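Local coordinates for glutathione synthetase-like effector 30 (Gpa-GSS30-apo) (Globodera pallida, PDB 5OET), which probably serves as a plant-parasitic effector derived from glutathione synthetase, an enzyme family that joins gamma-glutamylcysteine to glycine at the expense of ATP, at residues A245-H251 and V308-R314; S262-T266 and K278-I282; P221-T225 and R495-M499; R157-M162 and H332-T338; Y35-I40 and Y92-F96. One frame throughout, in Å; residues are numbered along the deposited sequence.

Contact 1 (A245-H251 and V308-R314)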
# COMPACT_ATOMS: atom_id res chain seq x y z
N ALA A 245 3.70 -21.25 21.07
CA ALA A 245 2.32 -20.91 20.73
C ALA A 245 2.16 -19.83 19.67
O ALA A 245 2.96 -18.90 19.58
CB ALA A 245 1.56 -20.48 21.97
N VAL A 246 1.06 -19.96 18.92
CA VAL A 246 0.74 -19.11 17.78
C VAL A 246 -0.42 -18.22 18.10
O VAL A 246 -1.21 -18.51 18.98
CB VAL A 246 0.32 -19.93 16.51
CG1 VAL A 246 1.35 -21.01 16.19
CG2 VAL A 246 -1.09 -20.54 16.63
N ILE A 247 -0.55 -17.17 17.32
CA ILE A 247 -1.70 -16.30 17.38
C ILE A 247 -2.61 -16.62 16.18
O ILE A 247 -2.17 -16.62 15.03
CB ILE A 247 -1.25 -14.84 17.35
CG1 ILE A 247 -0.51 -14.50 18.64
CG2 ILE A 247 -2.45 -13.93 17.19
CD1 ILE A 247 0.27 -13.22 18.54
N LEU A 248 -3.89 -16.87 16.46
CA LEU A 248 -4.84 -17.26 15.43
C LEU A 248 -5.62 -16.05 14.97
O LEU A 248 -6.19 -15.33 15.80
CB LEU A 248 -5.78 -18.31 15.97
CG LEU A 248 -6.56 -19.16 14.97
CD1 LEU A 248 -5.62 -19.98 14.11
CD2 LEU A 248 -7.51 -20.08 15.74
N PHE A 249 -5.61 -15.81 13.65
CA PHE A 249 -6.46 -14.80 13.04
C PHE A 249 -7.60 -15.57 12.39
O PHE A 249 -7.37 -16.34 11.42
CB PHE A 249 -5.70 -13.95 12.02
CG PHE A 249 -4.79 -12.94 12.64
CD1 PHE A 249 -3.65 -13.33 13.33
CD2 PHE A 249 -5.06 -11.60 12.56
CE1 PHE A 249 -2.79 -12.40 13.91
CE2 PHE A 249 -4.20 -10.66 13.14
CZ PHE A 249 -3.07 -11.07 13.83
N LEU A 250 -8.79 -15.40 12.96
CA LEU A 250 -9.99 -16.08 12.50
C LEU A 250 -10.82 -15.13 11.65
O LEU A 250 -11.27 -14.10 12.14
CB LEU A 250 -10.77 -16.55 13.72
CG LEU A 250 -11.70 -17.74 13.61
CD1 LEU A 250 -10.99 -18.95 13.03
CD2 LEU A 250 -12.24 -18.06 14.98
N HIS A 251 -11.00 -15.47 10.37
CA HIS A 251 -11.73 -14.63 9.41
C HIS A 251 -12.97 -15.36 8.91
O HIS A 251 -13.09 -16.55 9.07
CB HIS A 251 -10.82 -14.25 8.24
CG HIS A 251 -9.81 -13.22 8.61
ND1 HIS A 251 -10.01 -11.89 8.37
CD2 HIS A 251 -8.63 -13.31 9.27
CE1 HIS A 251 -8.99 -11.20 8.83
NE2 HIS A 251 -8.15 -12.03 9.42
N VAL A 308 -2.48 -22.52 20.58
CA VAL A 308 -2.93 -21.19 20.18
C VAL A 308 -3.03 -20.39 21.46
O VAL A 308 -3.81 -20.73 22.34
CB VAL A 308 -4.29 -21.24 19.47
CG1 VAL A 308 -4.79 -19.84 19.18
CG2 VAL A 308 -4.21 -22.03 18.19
N ALA A 309 -2.22 -19.33 21.55
CA ALA A 309 -2.18 -18.45 22.72
C ALA A 309 -3.31 -17.41 22.70
O ALA A 309 -3.92 -17.12 23.74
CB ALA A 309 -0.84 -17.74 22.81
N VAL A 310 -3.59 -16.85 21.52
CA VAL A 310 -4.56 -15.79 21.34
C VAL A 310 -5.43 -16.13 20.15
O VAL A 310 -4.90 -16.45 19.10
CB VAL A 310 -3.86 -14.47 21.01
CG1 VAL A 310 -4.87 -13.32 20.89
CG2 VAL A 310 -2.79 -14.17 22.04
N VAL A 311 -6.75 -16.05 20.30
CA VAL A 311 -7.63 -16.12 19.14
C VAL A 311 -8.12 -14.72 18.80
O VAL A 311 -8.98 -14.17 19.48
CB VAL A 311 -8.80 -17.08 19.33
CG1 VAL A 311 -9.69 -17.08 18.08
CG2 VAL A 311 -8.28 -18.48 19.53
N PHE A 312 -7.55 -14.14 17.76
CA PHE A 312 -7.95 -12.84 17.30
C PHE A 312 -9.14 -13.02 16.36
O PHE A 312 -9.00 -13.46 15.24
CB PHE A 312 -6.73 -12.16 16.68
CG PHE A 312 -6.83 -10.66 16.55
CD1 PHE A 312 -7.50 -9.86 17.48
CD2 PHE A 312 -6.22 -10.03 15.48
CE1 PHE A 312 -7.57 -8.48 17.33
CE2 PHE A 312 -6.29 -8.65 15.31
CZ PHE A 312 -6.95 -7.87 16.23
N ASP A 313 -10.34 -12.75 16.89
CA ASP A 313 -11.62 -12.86 16.16
C ASP A 313 -11.77 -11.67 15.19
O ASP A 313 -11.80 -10.49 15.59
CB ASP A 313 -12.85 -12.89 17.12
CG ASP A 313 -13.46 -14.32 17.31
OD1 ASP A 313 -13.57 -15.05 16.31
OD2 ASP A 313 -13.87 -14.72 18.45
N ARG A 314 -11.86 -11.99 13.90
CA ARG A 314 -12.12 -11.01 12.87
C ARG A 314 -13.35 -11.49 12.09
O ARG A 314 -13.35 -11.53 10.86
CB ARG A 314 -10.88 -10.82 11.99
CG ARG A 314 -9.57 -10.67 12.76
CD ARG A 314 -9.42 -9.30 13.42
NE ARG A 314 -8.90 -8.33 12.46
CZ ARG A 314 -9.29 -7.05 12.33
NH1 ARG A 314 -8.73 -6.30 11.39
NH2 ARG A 314 -10.26 -6.54 13.10
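The ring of Phe-249 receives the edge of Phe-312 on one face in an offset edge-to-face pair, with planes at 90° and centroids 5.1 Å apart; its other face stacks on Phe-281. Further along the same side of the sheet, the imidazole of His-251 is covered by Arg-314, whose CB sits 3.9 Å from the His-251 ring centroid in a CH-pi contact. Bends at chi2 (-75°) and chi3 then turn the arginine chain from the imidazole toward Phe-312, where CD lies over the rim of one face; beyond that, NE bonds to Ser-262 and NH2 to the carbonyl of Ile-191.

The opposite side of the sheet is mostly aliphatic. Leu-248 CB lies 3.7 Å from Val-308 CG1, and Leu-250 CD2 reaches Val-311 CG1 at 4.1 Å while also passing alongside the carboxylate of Asp-313.

Parallel pairing underlies both faces. Leu-248 donates N to Val-310 O (2.9 Å) and accepts Phe-312 N, and Leu-250 likewise donates N to Phe-312 O (3.0 Å) and accepts Arg-314 N. Near the start, Ala-309, where segment 308-314 turns a corner, gives its N to Val-246 O at 2.9 Å.

Strand 246-251 is thus flanked by 306-314 and, through further backbone bonds, by 279-283, in the parallel arrangement of an alpha/beta domain. Helix 259-270 covers the aromatic half of the layer, touching Phe-249 and Phe-312, while helix 225-240 packs on Ile-247 and Val-310.

Contact 2 (S262-T266 and K278-I282)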
# COMPACT_ATOMS: atom_id res chain seq x y z
N SER A 262 -6.16 -6.93 9.07
CA SER A 262 -5.54 -8.01 9.88
C SER A 262 -4.06 -8.25 9.50
O SER A 262 -3.22 -8.39 10.38
CB SER A 262 -6.32 -9.34 9.75
OG SER A 262 -7.50 -9.34 10.54
N ARG A 263 -3.77 -8.26 8.21
CA ARG A 263 -2.42 -8.48 7.73
C ARG A 263 -1.51 -7.34 8.08
O ARG A 263 -0.33 -7.54 8.35
CB ARG A 263 -2.42 -8.66 6.22
CG ARG A 263 -3.11 -9.94 5.76
CD ARG A 263 -2.21 -11.11 5.93
NE ARG A 263 -2.75 -12.30 5.28
CZ ARG A 263 -2.30 -13.54 5.48
NH1 ARG A 263 -1.30 -13.78 6.32
NH2 ARG A 263 -2.88 -14.54 4.82
N GLN A 264 -2.07 -6.15 8.05
CA GLN A 264 -1.32 -4.93 8.39
C GLN A 264 -0.99 -4.85 9.85
O GLN A 264 0.02 -4.24 10.20
CB GLN A 264 -2.09 -3.67 7.94
CG GLN A 264 -2.01 -3.44 6.44
CD GLN A 264 -3.11 -2.57 5.88
OE1 GLN A 264 -3.28 -2.50 4.67
NE2 GLN A 264 -3.85 -1.88 6.74
N ILE A 265 -1.82 -5.45 10.70
CA ILE A 265 -1.48 -5.57 12.12
C ILE A 265 -0.22 -6.40 12.26
O ILE A 265 0.67 -6.00 13.00
CB ILE A 265 -2.65 -6.14 12.98
CG1 ILE A 265 -3.78 -5.12 13.05
CG2 ILE A 265 -2.20 -6.40 14.40
CD1 ILE A 265 -5.12 -5.70 13.38
N THR A 266 -0.14 -7.52 11.53
CA THR A 266 1.00 -8.42 11.60
C THR A 266 2.26 -7.79 11.06
O THR A 266 3.35 -8.15 11.49
CB THR A 266 0.78 -9.76 10.85
OG1 THR A 266 0.71 -9.52 9.44
CG2 THR A 266 -0.47 -10.47 11.35
N LYS A 278 4.54 -16.54 15.25
CA LYS A 278 3.78 -17.05 14.13
C LYS A 278 2.32 -16.64 14.32
O LYS A 278 1.75 -16.79 15.39
CB LYS A 278 3.92 -18.57 13.99
CG LYS A 278 5.32 -19.04 13.62
CD LYS A 278 5.54 -20.52 13.97
CE LYS A 278 5.79 -20.75 15.46
NZ LYS A 278 5.70 -22.17 15.91
N CYS A 279 1.77 -16.09 13.26
CA CYS A 279 0.38 -15.71 13.19
C CYS A 279 -0.21 -16.62 12.13
O CYS A 279 0.32 -16.69 11.03
CB CYS A 279 0.28 -14.24 12.75
SG CYS A 279 0.91 -13.05 13.97
N ARG A 280 -1.30 -17.32 12.44
CA ARG A 280 -1.85 -18.27 11.51
C ARG A 280 -3.22 -17.82 11.05
O ARG A 280 -4.11 -17.63 11.86
CB ARG A 280 -1.88 -19.65 12.16
CG ARG A 280 -0.51 -20.13 12.58
CD ARG A 280 0.37 -20.51 11.39
NE ARG A 280 0.68 -21.95 11.46
CZ ARG A 280 0.14 -22.92 10.72
NH1 ARG A 280 -0.75 -22.68 9.76
NH2 ARG A 280 0.50 -24.17 10.94
N PHE A 281 -3.38 -17.63 9.75
CA PHE A 281 -4.63 -17.13 9.16
C PHE A 281 -5.49 -18.28 8.70
O PHE A 281 -5.11 -18.99 7.77
CB PHE A 281 -4.36 -16.18 8.00
CG PHE A 281 -3.99 -14.82 8.46
CD1 PHE A 281 -2.82 -14.61 9.18
CD2 PHE A 281 -4.84 -13.74 8.21
CE1 PHE A 281 -2.49 -13.35 9.63
CE2 PHE A 281 -4.50 -12.48 8.65
CZ PHE A 281 -3.32 -12.29 9.36
N ILE A 282 -6.65 -18.42 9.34
CA ILE A 282 -7.57 -19.52 9.08
C ILE A 282 -8.99 -18.94 8.90
O ILE A 282 -9.33 -17.97 9.59
CB ILE A 282 -7.46 -20.57 10.24
CG1 ILE A 282 -7.86 -21.96 9.78
CG2 ILE A 282 -8.30 -20.20 11.47
CD1 ILE A 282 -7.80 -22.99 10.88
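Arg-263 and Phe-281 both start with CG anti to the carbonyl carbon, and a bend at chi2 of the arginine (-80°) followed by an extended run turns its chain over the phenyl ring. Reaching across from helix and strand, the two side chains overlap along their length, and the guanidinium ends flat on the ring: planes 12° apart, and CZ of Arg-263 3.7 Å from the centroid of Phe-281. This is a cation-pi stack in which NH1 of Arg-263 lies over the CD1 side of the ring, 3.3 Å from that atom. The methylene CD of Arg-263 adds a CH-pi contact at 4.1 Å from the Phe-281 centroid. NE is also held, by a salt bridge to Asp-56 of the second subunit, which probably helps fix the rotation of the guanidinium.

The rim of Phe-281 meets smaller groups. Thr-266 CG2 comes in the ring plane, 3.9 Å from Phe-281 CE1, and Ser-262 CB approaches CE2 of the same ring at 3.8 Å. Thr-266 directs OG1 back to the carbonyl of Arg-263, one turn earlier in the helix, and its methyl is left to face the strand, where it also meets Cys-279 SG at 3.9 Å.

Helix 259-270 here runs nearly antiparallel to strand 279-283, as expected in the beta-alpha-beta unit that begins with strand 246-251. Phe-249 of that first strand stacks on the face of Phe-281 opposite Arg-263, so the phenyl ring is sandwiched between the sheet and an arginine at the subunit interface.

Contact 3 (P221-T225 and R495-M499)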
# COMPACT_ATOMS: atom_id res chain seq x y z
N PRO A 221 -3.07 15.15 14.67
CA PRO A 221 -2.32 14.28 15.57
C PRO A 221 -2.00 12.92 15.00
O PRO A 221 -2.84 12.31 14.36
CB PRO A 221 -3.27 14.12 16.77
CG PRO A 221 -4.23 15.24 16.65
CD PRO A 221 -4.42 15.38 15.18
N SER A 222 -0.77 12.47 15.26
CA SER A 222 -0.30 11.14 14.82
C SER A 222 -1.17 10.02 15.39
O SER A 222 -1.58 10.05 16.54
CB SER A 222 1.16 10.90 15.23
OG SER A 222 2.05 11.58 14.36
N ASP A 223 -1.46 9.07 14.54
CA ASP A 223 -2.10 7.85 14.93
C ASP A 223 -1.25 6.64 14.52
O ASP A 223 -0.90 6.49 13.33
CB ASP A 223 -3.45 7.76 14.25
CG ASP A 223 -4.16 6.50 14.61
OD1 ASP A 223 -4.73 6.48 15.72
OD2 ASP A 223 -4.08 5.53 13.83
N GLN A 224 -0.93 5.78 15.48
CA GLN A 224 -0.31 4.48 15.19
C GLN A 224 -1.22 3.37 15.75
O GLN A 224 -0.86 2.67 16.69
CB GLN A 224 1.12 4.41 15.75
CG GLN A 224 2.00 5.64 15.54
CD GLN A 224 2.12 6.51 16.79
OE1 GLN A 224 2.69 6.08 17.81
NE2 GLN A 224 1.55 7.73 16.72
N THR A 225 -2.40 3.22 15.16
CA THR A 225 -3.40 2.28 15.65
C THR A 225 -3.11 0.84 15.20
O THR A 225 -3.47 -0.11 15.90
CB THR A 225 -4.82 2.72 15.26
OG1 THR A 225 -5.19 3.84 16.06
CG2 THR A 225 -5.85 1.65 15.52
N ARG A 495 -1.74 2.30 23.97
CA ARG A 495 -1.86 3.69 23.52
C ARG A 495 -3.28 3.90 22.97
O ARG A 495 -3.96 2.93 22.62
CB ARG A 495 -0.83 4.01 22.43
CG ARG A 495 -1.04 3.25 21.12
CD ARG A 495 -0.14 3.71 19.98
NE ARG A 495 1.21 3.11 20.01
CZ ARG A 495 2.35 3.75 20.30
NH1 ARG A 495 2.37 5.06 20.60
NH2 ARG A 495 3.49 3.07 20.29
N THR A 496 -3.73 5.14 22.93
CA THR A 496 -4.98 5.48 22.28
C THR A 496 -4.76 5.72 20.81
O THR A 496 -3.64 6.02 20.38
CB THR A 496 -5.62 6.74 22.86
OG1 THR A 496 -4.59 7.69 23.11
CG2 THR A 496 -6.37 6.39 24.14
N GLY A 497 -5.83 5.56 20.05
CA GLY A 497 -5.87 5.85 18.62
C GLY A 497 -7.13 6.60 18.27
O GLY A 497 -8.02 6.75 19.11
N HIS A 498 -7.22 7.07 17.03
CA HIS A 498 -8.39 7.85 16.60
C HIS A 498 -8.54 7.88 15.09
O HIS A 498 -7.56 7.96 14.35
CB HIS A 498 -8.29 9.28 17.14
CG HIS A 498 -7.12 10.03 16.61
ND1 HIS A 498 -5.87 9.99 17.19
CD2 HIS A 498 -7.01 10.81 15.51
CE1 HIS A 498 -5.04 10.74 16.48
NE2 HIS A 498 -5.70 11.26 15.46
N MET A 499 -9.79 7.88 14.66
CA MET A 499 -10.16 7.91 13.25
C MET A 499 -11.39 8.78 13.10
O MET A 499 -11.96 9.24 14.09
CB MET A 499 -10.51 6.50 12.80
CG MET A 499 -11.73 5.94 13.53
SD MET A 499 -12.47 4.61 12.61
CE MET A 499 -13.17 5.52 11.26
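The loop of Pro-221 to Thr-225 runs at 110° to the chain of residues 495-498 and comes closest at Thr-225 and Gly-497, whose CA atoms are 5.3 Å apart. Asp-223 is the hub. With CG anti to the backbone N (chi1 180°), its carboxylate extends to the strand, where OD1 accepts the backbone N of His-498 at 2.9 Å, the donor standing 37° out of the carboxylate plane. The same OD1 receives Thr-225 OG1 on its syn lone pair at 2.7 Å. OD2 accepts the backbone N of Thr-225 at 3.2 Å, again from above the plane, which makes an Asx turn leading into helix 225-240. Gly-497, having no side chain, lets its CA pack against both OD1 of Asp-223 and OG1 of Thr-225, the latter at 3.3 Å.

The imidazole of His-498 meets the loop with its edge at Pro-221 O and with one face against Asp-223 CB. At that edge NE2 makes a weak, bent bond to Pro-221 O at 3.2 Å, and Pro-221 CB packs on CE1 of the imidazole. At the outer end, Gln-224 crosses Arg-495 at about a right angle and places OE1 above the guanidinium rather than at an N-H; Arg-495 NH2 instead forms a salt bridge with Glu-231.

One buried carboxylate therefore serves three donors, two from the start of a helix and one from a strand of the large sheet. Such bonding would probably stabilise its anionic form while fixing where helix 225-240 begins relative to that sheet.

Contact 4 (R157-M162 and H332-T338)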
# COMPACT_ATOMS: atom_id res chain seq x y z
N ARG A 157 -11.97 -20.81 31.89
CA ARG A 157 -10.71 -21.51 31.63
C ARG A 157 -9.54 -20.58 31.33
O ARG A 157 -8.40 -20.93 31.62
CB ARG A 157 -10.92 -22.55 30.53
CG ARG A 157 -11.53 -23.81 31.13
CD ARG A 157 -12.10 -24.72 30.07
NE ARG A 157 -12.88 -25.79 30.68
CZ ARG A 157 -13.51 -26.75 30.02
NH1 ARG A 157 -14.21 -27.66 30.70
NH2 ARG A 157 -13.44 -26.82 28.69
N GLN A 158 -9.83 -19.42 30.75
CA GLN A 158 -8.83 -18.37 30.56
C GLN A 158 -9.34 -17.07 31.19
O GLN A 158 -10.18 -16.40 30.60
CB GLN A 158 -8.52 -18.17 29.08
CG GLN A 158 -7.40 -17.20 28.78
CD GLN A 158 -6.18 -17.32 29.69
OE1 GLN A 158 -6.12 -16.72 30.76
NE2 GLN A 158 -5.18 -18.07 29.25
N PRO A 159 -8.86 -16.72 32.40
CA PRO A 159 -9.21 -15.44 33.06
C PRO A 159 -8.77 -14.18 32.32
O PRO A 159 -9.42 -13.15 32.45
CB PRO A 159 -8.46 -15.51 34.40
CG PRO A 159 -8.25 -16.95 34.64
CD PRO A 159 -8.02 -17.56 33.29
N VAL A 160 -7.67 -14.27 31.59
CA VAL A 160 -7.10 -13.12 30.89
C VAL A 160 -7.83 -12.88 29.57
O VAL A 160 -7.85 -13.75 28.69
CB VAL A 160 -5.57 -13.27 30.64
CG1 VAL A 160 -5.04 -12.13 29.78
CG2 VAL A 160 -4.84 -13.31 31.97
N ALA A 161 -8.41 -11.70 29.47
CA ALA A 161 -9.10 -11.23 28.27
C ALA A 161 -8.30 -10.08 27.70
O ALA A 161 -7.68 -9.33 28.44
CB ALA A 161 -10.52 -10.77 28.62
N MET A 162 -8.34 -9.98 26.39
CA MET A 162 -7.83 -8.83 25.64
C MET A 162 -9.06 -8.09 25.17
O MET A 162 -9.96 -8.68 24.61
CB MET A 162 -7.04 -9.30 24.43
CG MET A 162 -6.67 -8.21 23.47
SD MET A 162 -5.48 -8.87 22.30
CE MET A 162 -5.66 -7.66 21.00
N HIS A 332 -14.55 -21.47 25.41
CA HIS A 332 -14.32 -22.29 26.60
C HIS A 332 -13.03 -23.12 26.41
O HIS A 332 -13.05 -24.34 26.29
CB HIS A 332 -15.55 -23.16 26.90
CG HIS A 332 -15.69 -23.53 28.34
ND1 HIS A 332 -16.17 -24.76 28.76
CD2 HIS A 332 -15.47 -22.81 29.46
CE1 HIS A 332 -16.26 -24.76 30.08
NE2 HIS A 332 -15.81 -23.60 30.53
N SER A 333 -11.91 -22.42 26.36
CA SER A 333 -10.60 -23.01 26.17
C SER A 333 -9.59 -22.05 26.75
O SER A 333 -9.94 -20.92 27.06
CB SER A 333 -10.31 -23.21 24.69
OG SER A 333 -9.90 -21.98 24.11
N THR A 334 -8.32 -22.46 26.83
CA THR A 334 -7.33 -21.63 27.47
C THR A 334 -6.80 -20.47 26.61
O THR A 334 -6.08 -19.62 27.13
CB THR A 334 -6.16 -22.44 28.02
OG1 THR A 334 -5.40 -22.99 26.94
CG2 THR A 334 -6.70 -23.54 28.97
N ALA A 335 -7.15 -20.41 25.33
CA ALA A 335 -6.69 -19.31 24.49
C ALA A 335 -7.26 -17.98 24.99
O ALA A 335 -8.39 -17.92 25.48
CB ALA A 335 -7.08 -19.53 23.03
N ILE A 336 -6.47 -16.91 24.88
CA ILE A 336 -6.96 -15.59 25.20
C ILE A 336 -7.87 -15.18 24.04
O ILE A 336 -7.50 -15.32 22.89
CB ILE A 336 -5.82 -14.59 25.40
CG1 ILE A 336 -4.97 -15.02 26.59
CG2 ILE A 336 -6.39 -13.19 25.62
CD1 ILE A 336 -3.71 -14.18 26.77
N LYS A 337 -9.08 -14.72 24.36
CA LYS A 337 -10.06 -14.25 23.37
C LYS A 337 -10.02 -12.73 23.32
O LYS A 337 -9.51 -12.08 24.24
CB LYS A 337 -11.48 -14.71 23.71
CG LYS A 337 -11.86 -16.08 23.14
CD LYS A 337 -11.13 -17.22 23.83
CE LYS A 337 -11.52 -17.35 25.29
NZ LYS A 337 -10.99 -18.62 25.87
N THR A 338 -10.58 -12.18 22.24
CA THR A 338 -10.34 -10.77 21.85
C THR A 338 -11.62 -10.05 21.37
O THR A 338 -11.68 -9.66 20.21
CB THR A 338 -9.31 -10.70 20.69
OG1 THR A 338 -9.87 -11.32 19.52
CG2 THR A 338 -7.96 -11.40 21.06
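Met-162 and Lys-337 join two beta sheets of the fold: strand 160-173 of the large mixed sheet runs beside the short strand 336-337, which pairs on its other flank with 306-314. Met-162 N donates to Lys-337 O at 3.2 Å, and Thr-338 CA adds a C-H contact to Met-162 O.

Side-chain hydrogen bonds come next. Gln-158, bent at chi2 (43°), uses both ends of its amide: NE2 crosses to Thr-334 O at 2.8 Å, lying in the carbonyl plane and close to the amide plane, while OE1 accepts the N of Val-160 in its own segment at 3.0 Å. Lys-337 curls back to bond Ala-335 O through NZ, which is also bonded to Asp-331 O near the end of helix 325-331, where its positive charge is probably welcome.

Stacking dominates the outer end. The extended chain of Arg-157 lays its guanidinium flat on His-332, planes 15° apart and centres 3.8 Å apart. CD of Arg-157 sits over the same imidazole as a CH-pi partner, and NH2 reaches His-332 O only weakly. His-332 NE2 is bonded to Gly-155 O, which probably helps fix the ring's rotation, and Phe-298 is a further cation-pi partner of the arginine.

Apolar packing fills the rest. Ile-336 is central: CG1 meets Gln-158 CG, CD1 lies 3.9 Å from Val-160 CG1, and CG2 approaches Met-162 CB. At the buried end, Met-162 and Thr-338 run alongside each other, SD of the methionine 3.8 Å from CG2 of the threonine.

Contact 5 (Y35-I40 and Y92-F96)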
# COMPACT_ATOMS: atom_id res chain seq x y z
N TYR A 35 -9.20 27.35 9.88
CA TYR A 35 -9.11 26.29 8.88
C TYR A 35 -10.49 25.87 8.40
O TYR A 35 -11.36 25.56 9.21
CB TYR A 35 -8.41 25.05 9.45
CG TYR A 35 -8.34 23.87 8.49
CD1 TYR A 35 -7.30 23.76 7.59
CD2 TYR A 35 -9.31 22.87 8.51
CE1 TYR A 35 -7.23 22.69 6.70
CE2 TYR A 35 -9.26 21.80 7.64
CZ TYR A 35 -8.22 21.71 6.73
OH TYR A 35 -8.14 20.63 5.85
N CYS A 36 -10.69 25.86 7.10
CA CYS A 36 -11.82 25.17 6.50
C CYS A 36 -11.45 24.76 5.07
O CYS A 36 -10.60 25.37 4.43
CB CYS A 36 -13.09 26.00 6.56
SG CYS A 36 -13.38 27.00 5.09
N VAL A 37 -12.08 23.71 4.59
CA VAL A 37 -11.59 23.01 3.41
C VAL A 37 -11.76 23.79 2.11
O VAL A 37 -10.85 23.80 1.29
CB VAL A 37 -12.19 21.60 3.35
CG1 VAL A 37 -11.97 20.96 2.00
CG2 VAL A 37 -11.58 20.75 4.44
N PRO A 38 -12.93 24.42 1.89
CA PRO A 38 -13.08 25.26 0.67
C PRO A 38 -11.99 26.32 0.44
O PRO A 38 -11.57 26.48 -0.69
CB PRO A 38 -14.44 25.92 0.88
CG PRO A 38 -15.19 24.94 1.70
CD PRO A 38 -14.20 24.27 2.60
N ASN A 39 -11.52 26.99 1.51
CA ASN A 39 -10.47 28.03 1.41
C ASN A 39 -9.05 27.52 1.19
O ASN A 39 -8.10 28.29 1.20
CB ASN A 39 -10.48 28.94 2.65
CG ASN A 39 -11.81 29.61 2.88
OD1 ASN A 39 -12.18 29.89 4.01
ND2 ASN A 39 -12.55 29.86 1.80
N ILE A 40 -8.89 26.21 0.99
CA ILE A 40 -7.62 25.65 0.53
C ILE A 40 -7.50 25.89 -0.97
O ILE A 40 -6.52 26.48 -1.41
CB ILE A 40 -7.52 24.14 0.83
CG1 ILE A 40 -7.56 23.91 2.35
CG2 ILE A 40 -6.28 23.54 0.19
CD1 ILE A 40 -7.63 22.46 2.77
N TYR A 92 -9.48 16.23 2.01
CA TYR A 92 -8.78 16.99 3.01
C TYR A 92 -9.37 16.65 4.36
O TYR A 92 -10.52 16.19 4.44
CB TYR A 92 -8.90 18.50 2.73
CG TYR A 92 -8.04 18.96 1.58
CD1 TYR A 92 -6.65 19.03 1.71
CD2 TYR A 92 -8.60 19.30 0.34
CE1 TYR A 92 -5.85 19.42 0.66
CE2 TYR A 92 -7.80 19.70 -0.74
CZ TYR A 92 -6.41 19.76 -0.57
OH TYR A 92 -5.58 20.16 -1.60
N PRO A 93 -8.59 16.86 5.43
CA PRO A 93 -9.12 16.54 6.75
C PRO A 93 -10.20 17.53 7.13
O PRO A 93 -10.09 18.71 6.81
CB PRO A 93 -7.89 16.62 7.66
CG PRO A 93 -6.88 17.40 6.92
CD PRO A 93 -7.21 17.37 5.47
N SER A 94 -11.27 17.05 7.74
CA SER A 94 -12.41 17.89 8.11
C SER A 94 -12.07 18.59 9.41
O SER A 94 -11.41 18.00 10.27
CB SER A 94 -13.69 17.06 8.28
OG SER A 94 -14.16 16.57 7.02
N PRO A 95 -12.50 19.86 9.57
CA PRO A 95 -12.21 20.56 10.82
C PRO A 95 -13.01 20.00 12.00
O PRO A 95 -14.14 19.53 11.84
CB PRO A 95 -12.60 22.01 10.53
CG PRO A 95 -13.57 21.91 9.41
CD PRO A 95 -13.17 20.73 8.60
N PHE A 96 -12.40 20.04 13.18
CA PHE A 96 -12.99 19.47 14.39
C PHE A 96 -12.43 20.26 15.60
O PHE A 96 -11.23 20.57 15.64
CB PHE A 96 -12.67 17.95 14.49
CG PHE A 96 -13.59 17.19 15.42
CD1 PHE A 96 -14.81 16.71 14.96
CD2 PHE A 96 -13.26 16.99 16.76
CE1 PHE A 96 -15.68 16.04 15.82
CE2 PHE A 96 -14.12 16.31 17.62
CZ PHE A 96 -15.33 15.84 17.15
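The N-terminal loop that precedes helix 44-59 packs through Tyr-35, Val-37 and Ile-40 against Tyr-92, Pro-93 and Pro-95, where the chain enters strand 94-96 of the large mixed sheet. Tyr-35, with CG anti to the backbone N (chi1 177°), sends its hydroxyl to Pro-93 O, donating at 2.9 Å in the carbonyl plane and on a lone pair. Its ring meets the prolines by its edge: CD2 lies 4.0 Å from Pro-95 CB, and OH also passes the CD of Pro-93.

Val-37 packs its CG2 3.9 Å from Tyr-92 CB and beside Pro-93 O. Ile-40 CD1 stands over a face of the Tyr-92 ring, 3.9 Å from its centroid and 19° off the normal, a CH-pi contact; its CG2 meets the phenol end of the same ring. The bond from Ile-40 N to Val-37 O closes the turn that puts both branched side chains on the same tyrosine.

Elsewhere Tyr-35 stacks on Tyr-523. The contact is thus mainly apolar, and its one cross-segment hydrogen bond gives the phenol hydroxyl of Tyr-35 an acceptor, Pro-93 O, amid that packing.

Overall arrangement
Contacts 1, 2 and 4 form one neighbourhood: contacts 1 and 2 share the strand 246-251 sheet and touch directly, and contact 4 adds strand 336-337 beside 306-314. Contact 1 is buried almost throughout, with regular backbone pairing and aromatic and aliphatic faces. Contact 2 is also buried but relies on a cation-pi stack whose arginine is also salt-bridged to the second subunit. Contacts 3, 4 and 5 are partly buried, each reaching the large mixed sheet: contact 3 through a carboxylate, contact 4 through mixed bonding and stacking, contact 5 through prolines and tyrosines. Contacts 4 and 5 lie about 44 Å apart, centre to centre, on opposite sides of the chain's centre.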